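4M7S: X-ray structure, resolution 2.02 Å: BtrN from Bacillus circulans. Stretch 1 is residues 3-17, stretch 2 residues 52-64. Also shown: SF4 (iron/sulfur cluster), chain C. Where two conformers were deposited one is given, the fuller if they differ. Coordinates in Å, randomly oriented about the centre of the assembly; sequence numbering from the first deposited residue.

Stretch 1 (3-17) KLFSMIEVEVNSQCN
Stretch 2, residues 52-64: DFAGRISFHFYGE

Two neighbouring parallel strands illustrate a general principle: apolar side chains fill one face of a sheet, the backbone sets the register, and polar groups finish the ends where the strands stop. In BtrN the pairing joins residues 3-17 to residues 52-64 and buries 1040 Å², both sides summed.

The apolar centre is organised around F53, whose CA-to-CB bond points toward the first stretch with chi1 t and chi2 66°. The edge of its ring receives L4 (t, p), with L4 CD2 4.0 Å from F53 CD1. F5, chi1 p, brings its own ring close, F5 CE1 lying 3.5 Å from F53 CE1; the ring centroids are 5.4 Å apart and the planes inclined at 47°, an oblique pairing. I8 CG2 reaches F53 CE2 at 3.8 Å and I57 CG1 at 4.0 Å. I8 and I57, both t, t, share a sheet face, and V10 (t) extends the apolar row, V10 CG2 lying 4.2 Å from I57 CD1. Branched aliphatic residues suit extended backbone and pack here without polar groups to satisfy. Farther along, V12 (m) meets the ring edge of F59 (m), V12 CG1 lying 4.0 Å from F59 CD1.

Strands 7-10 and 56-58 run parallel, their axes 15° apart and 4.8 Å at closest approach. M7 pairs with R56, I8 with I57 and E9 with S58, at CA-CA distances of 4.6, 5.0 and 4.8 Å. Near phi/psi of -125/130, I8 and I57 direct successive peptide groups across the gap in the parallel pattern: R56 N donates to S6 O (2.7 Å), I8 N to R56 O (3.0 Å), S58 N to I8 O (3.0 Å) and V10 N to S58 O (2.8 Å). G55 enters this ladder at -97/-157, its CA 3.3 Å from S6 O; a CB there would clash with that oxygen.

The other face carries selenomethionine M7 (t, p, p), E9, R56 and S58. M7 SE and E9 CG each approach S58 OG (p) to 3.1 Å, yet this buried hydroxyl has no hydrogen-bonding partner in the model. M7 CE packs 3.5 Å from R56 CB, while the end of the arginine leads away.

Beyond the ladder the stretches stay together through loop contacts and water. E11 (t, t) lays CG 3.6 Å from F61 CB. Water 2 donates to N13 O (2.6 Å) and accepts from F61 N (2.9 Å) and, weakly, from G63 N (2.9 Å), bridging N13 to F61 and G63 between the strand ladder and the direct E64 N to Q15 O bond (3.0 Å). N13, chi1 p and chi2 -68°, turns ND2 to donate to E64 O (3.0 Å). G63, at -125/171, fits this turn because a CB would clash with N13 O, S14 C and Q15 O. At the polar limit C16 (t) binds the iron-sulfur cluster, SG to FE1 at 2.4 Å, with its SG also 4.1 Å from E64 CB.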

# COMPACT_ATOMS: atom_id res chain seq x y z
N LYS A 3 9.71 13.33 -7.93
CA LYS A 3 8.33 13.38 -7.44
C LYS A 3 8.09 12.42 -6.26
O LYS A 3 8.43 11.24 -6.33
CB LYS A 3 7.37 13.07 -8.60
CG LYS A 3 5.94 12.77 -8.19
CD LYS A 3 5.17 12.12 -9.32
CE LYS A 3 3.89 11.47 -8.82
NZ LYS A 3 4.14 10.38 -7.82
N LEU A 4 7.50 12.94 -5.19
CA LEU A 4 7.17 12.11 -4.03
C LEU A 4 6.11 11.08 -4.43
O LEU A 4 5.36 11.30 -5.39
CB LEU A 4 6.64 12.97 -2.89
CG LEU A 4 6.56 12.35 -1.49
CD1 LEU A 4 7.96 12.16 -0.91
CD2 LEU A 4 5.69 13.17 -0.54
N PHE A 5 6.04 9.98 -3.70
CA PHE A 5 4.99 8.99 -3.92
C PHE A 5 3.62 9.64 -3.77
O PHE A 5 3.45 10.59 -3.01
CB PHE A 5 5.14 7.81 -2.94
CG PHE A 5 5.44 8.23 -1.53
CD1 PHE A 5 4.42 8.56 -0.65
CD2 PHE A 5 6.75 8.28 -1.08
CE1 PHE A 5 4.70 8.96 0.65
CE2 PHE A 5 7.05 8.67 0.21
CZ PHE A 5 6.02 9.01 1.08
N SER A 6 2.64 9.14 -4.52
CA SER A 6 1.30 9.70 -4.47
C SER A 6 0.40 8.80 -3.62
O SER A 6 -0.67 9.22 -3.19
CB SER A 6 0.74 9.87 -5.88
OG SER A 6 0.51 8.61 -6.48
N MSE A 7 0.84 7.57 -3.40
CA MSE A 7 0.12 6.61 -2.57
C MSE A 7 1.11 5.92 -1.64
O MSE A 7 2.22 5.54 -2.07
CB MSE A 7 -0.62 5.57 -3.43
CG MSE A 7 -1.02 4.27 -2.68
SE MSE A 7 -2.49 4.43 -1.36
CE MSE A 7 -4.00 4.32 -2.60
N ILE A 8 0.74 5.78 -0.38
CA ILE A 8 1.54 4.98 0.54
C ILE A 8 0.65 3.92 1.18
O ILE A 8 -0.43 4.23 1.67
CB ILE A 8 2.26 5.83 1.60
CG1 ILE A 8 3.03 4.93 2.57
CG2 ILE A 8 1.28 6.72 2.37
CD1 ILE A 8 4.08 5.66 3.36
N GLU A 9 1.12 2.67 1.15
CA GLU A 9 0.37 1.55 1.71
C GLU A 9 1.04 1.12 2.99
O GLU A 9 2.23 0.78 2.98
CB GLU A 9 0.38 0.35 0.75
CG GLU A 9 -0.81 0.25 -0.17
CD GLU A 9 -0.75 -0.99 -1.03
OE1 GLU A 9 -0.38 -2.06 -0.50
OE2 GLU A 9 -1.06 -0.90 -2.23
N VAL A 10 0.29 1.12 4.09
CA VAL A 10 0.85 0.82 5.41
C VAL A 10 0.28 -0.49 5.96
O VAL A 10 -0.93 -0.60 6.19
CB VAL A 10 0.59 1.96 6.38
CG1 VAL A 10 1.34 1.75 7.68
CG2 VAL A 10 1.01 3.30 5.76
N GLU A 11 1.16 -1.46 6.19
CA GLU A 11 0.74 -2.73 6.79
C GLU A 11 0.53 -2.57 8.30
O GLU A 11 1.37 -3.00 9.10
CB GLU A 11 1.78 -3.81 6.51
CG GLU A 11 1.29 -5.24 6.72
CD GLU A 11 2.36 -6.28 6.43
OE1 GLU A 11 3.57 -5.96 6.59
OE2 GLU A 11 1.99 -7.40 6.02
N VAL A 12 -0.58 -1.94 8.70
CA VAL A 12 -0.85 -1.75 10.13
C VAL A 12 -1.11 -3.08 10.85
O VAL A 12 -1.02 -3.17 12.08
CB VAL A 12 -1.99 -0.73 10.39
CG1 VAL A 12 -1.66 0.59 9.70
CG2 VAL A 12 -3.33 -1.28 9.88
N ASN A 13 -1.43 -4.12 10.09
CA ASN A 13 -1.43 -5.47 10.64
C ASN A 13 -1.24 -6.48 9.52
O ASN A 13 -1.67 -6.25 8.40
CB ASN A 13 -2.70 -5.75 11.43
CG ASN A 13 -3.89 -5.97 10.55
OD1 ASN A 13 -4.36 -5.04 9.89
ND2 ASN A 13 -4.41 -7.20 10.52
N SER A 14 -0.61 -7.60 9.84
CA SER A 14 -0.17 -8.53 8.79
C SER A 14 -1.11 -9.72 8.59
O SER A 14 -1.01 -10.42 7.59
CB SER A 14 1.22 -9.04 9.11
OG SER A 14 1.21 -9.74 10.34
N GLN A 15 -2.00 -9.96 9.54
CA GLN A 15 -2.89 -11.12 9.44
C GLN A 15 -4.14 -10.75 8.64
O GLN A 15 -4.62 -9.63 8.70
CB GLN A 15 -3.30 -11.68 10.82
CG GLN A 15 -4.14 -12.98 10.73
CD GLN A 15 -4.49 -13.61 12.08
OE1 GLN A 15 -4.84 -12.92 13.04
NE2 GLN A 15 -4.39 -14.94 12.15
N CYS A 16 -4.64 -11.72 7.89
CA CYS A 16 -5.97 -11.62 7.32
C CYS A 16 -6.81 -12.81 7.77
O CYS A 16 -6.28 -13.89 8.01
CB CYS A 16 -5.90 -11.62 5.80
SG CYS A 16 -7.55 -11.60 5.11
N ASN A 17 -8.12 -12.61 7.89
CA ASN A 17 -9.00 -13.67 8.38
C ASN A 17 -9.30 -14.72 7.31
O ASN A 17 -9.78 -15.81 7.62
CB ASN A 17 -10.31 -13.10 8.94
CG ASN A 17 -11.08 -12.31 7.90
OD1 ASN A 17 -10.63 -11.25 7.44
ND2 ASN A 17 -12.26 -12.81 7.53
N ASP A 52 4.27 17.35 4.53
CA ASP A 52 2.94 17.85 4.20
C ASP A 52 2.24 16.90 3.21
O ASP A 52 1.61 17.34 2.24
CB ASP A 52 3.01 19.27 3.63
CG ASP A 52 1.66 19.98 3.65
OD1 ASP A 52 0.71 19.46 4.26
OD2 ASP A 52 1.57 21.08 3.06
N PHE A 53 2.37 15.60 3.45
CA PHE A 53 1.86 14.59 2.53
C PHE A 53 0.37 14.74 2.22
O PHE A 53 -0.47 14.78 3.13
CB PHE A 53 2.13 13.19 3.08
CG PHE A 53 1.65 12.10 2.17
CD1 PHE A 53 2.24 11.91 0.92
CD2 PHE A 53 0.61 11.27 2.56
CE1 PHE A 53 1.80 10.91 0.08
CE2 PHE A 53 0.16 10.27 1.72
CZ PHE A 53 0.76 10.08 0.48
N ALA A 54 0.04 14.82 0.94
CA ALA A 54 -1.32 15.10 0.50
C ALA A 54 -1.80 14.11 -0.55
O ALA A 54 -2.72 14.41 -1.31
CB ALA A 54 -1.42 16.54 -0.04
N GLY A 55 -1.19 12.93 -0.59
CA GLY A 55 -1.62 11.90 -1.52
C GLY A 55 -2.56 10.92 -0.84
O GLY A 55 -3.19 11.26 0.18
N ARG A 56 -2.66 9.71 -1.37
CA ARG A 56 -3.52 8.70 -0.76
C ARG A 56 -2.75 7.87 0.26
O ARG A 56 -1.56 7.59 0.08
CB ARG A 56 -4.09 7.76 -1.81
CG ARG A 56 -4.34 8.38 -3.15
CD ARG A 56 -5.81 8.52 -3.43
NE ARG A 56 -6.07 8.68 -4.85
CZ ARG A 56 -5.85 9.80 -5.54
NH1 ARG A 56 -5.36 10.88 -4.93
NH2 ARG A 56 -6.11 9.84 -6.84
N ILE A 57 -3.43 7.48 1.33
CA ILE A 57 -2.86 6.54 2.28
C ILE A 57 -3.82 5.36 2.49
O ILE A 57 -5.00 5.56 2.77
CB ILE A 57 -2.48 7.22 3.63
CG1 ILE A 57 -1.96 6.20 4.65
CG2 ILE A 57 -3.67 8.01 4.21
CD1 ILE A 57 -1.20 6.84 5.81
N SER A 58 -3.32 4.14 2.29
CA SER A 58 -4.10 2.94 2.60
C SER A 58 -3.46 2.10 3.72
O SER A 58 -2.27 2.28 4.03
CB SER A 58 -4.37 2.09 1.36
OG SER A 58 -3.26 2.04 0.50
N PHE A 59 -4.24 1.21 4.33
CA PHE A 59 -3.84 0.52 5.56
C PHE A 59 -3.78 -0.99 5.44
O PHE A 59 -3.94 -1.72 6.43
CB PHE A 59 -4.82 0.89 6.68
CG PHE A 59 -4.96 2.36 6.88
CD1 PHE A 59 -4.10 3.03 7.75
CD2 PHE A 59 -5.91 3.08 6.19
CE1 PHE A 59 -4.22 4.40 7.94
CE2 PHE A 59 -6.03 4.46 6.36
CZ PHE A 59 -5.18 5.11 7.25
N HIS A 60 -3.49 -1.47 4.21
CA HIS A 60 -3.60 -2.88 3.80
C HIS A 60 -2.43 -3.32 2.89
O HIS A 60 -2.30 -2.80 1.77
CB HIS A 60 -4.91 -3.05 3.01
CG HIS A 60 -5.19 -4.45 2.52
ND1 HIS A 60 -6.42 -5.04 2.66
CD2 HIS A 60 -4.42 -5.34 1.85
CE1 HIS A 60 -6.39 -6.25 2.13
NE2 HIS A 60 -5.19 -6.46 1.63
N PHE A 61 -1.60 -4.27 3.31
CA PHE A 61 -0.54 -4.74 2.43
C PHE A 61 -1.06 -6.09 1.97
O PHE A 61 -1.55 -6.23 0.84
CB PHE A 61 0.81 -4.86 3.14
CG PHE A 61 1.93 -5.32 2.26
CD1 PHE A 61 1.94 -5.01 0.90
CD2 PHE A 61 2.98 -6.07 2.78
CE1 PHE A 61 2.96 -5.44 0.08
CE2 PHE A 61 4.02 -6.51 1.96
CZ PHE A 61 4.00 -6.20 0.60
N TYR A 62 -0.99 -7.09 2.85
CA TYR A 62 -1.62 -8.37 2.56
C TYR A 62 -2.40 -8.86 3.78
O TYR A 62 -2.60 -10.07 3.98
CB TYR A 62 -0.60 -9.41 2.12
CG TYR A 62 -0.19 -9.27 0.67
CD1 TYR A 62 -0.93 -9.88 -0.34
CD2 TYR A 62 0.92 -8.53 0.32
CE1 TYR A 62 -0.56 -9.77 -1.67
CE2 TYR A 62 1.30 -8.40 -1.01
CZ TYR A 62 0.56 -9.02 -1.99
OH TYR A 62 0.95 -8.89 -3.30
N GLY A 63 -2.84 -7.91 4.59
CA GLY A 63 -3.63 -8.22 5.77
C GLY A 63 -4.93 -7.45 5.74
O GLY A 63 -5.13 -6.57 4.90
N GLU A 64 -5.83 -7.78 6.67
CA GLU A 64 -7.12 -7.13 6.78
C GLU A 64 -7.03 -5.99 7.77
O GLU A 64 -6.81 -6.22 8.97
CB GLU A 64 -8.17 -8.15 7.25
CG GLU A 64 -9.53 -7.56 7.51
CD GLU A 64 -10.04 -6.71 6.33
OE1 GLU A 64 -10.62 -5.63 6.59
OE2 GLU A 64 -9.87 -7.15 5.17
FE1 SF4 C . -7.02 -11.84 2.77
FE2 SF4 C . -7.90 -13.16 0.64
FE3 SF4 C . -5.39 -12.27 0.67
FE4 SF4 C . -7.42 -10.48 0.48
S1 SF4 C . -6.84 -12.05 -1.09
S2 SF4 C . -5.59 -10.30 1.85
S3 SF4 C . -9.05 -11.51 1.75
S4 SF4 C . -6.26 -13.90 2.06
O HOH W 1 -3.61 -4.13 7.18
O HOH W 2 -1.91 -5.44 5.90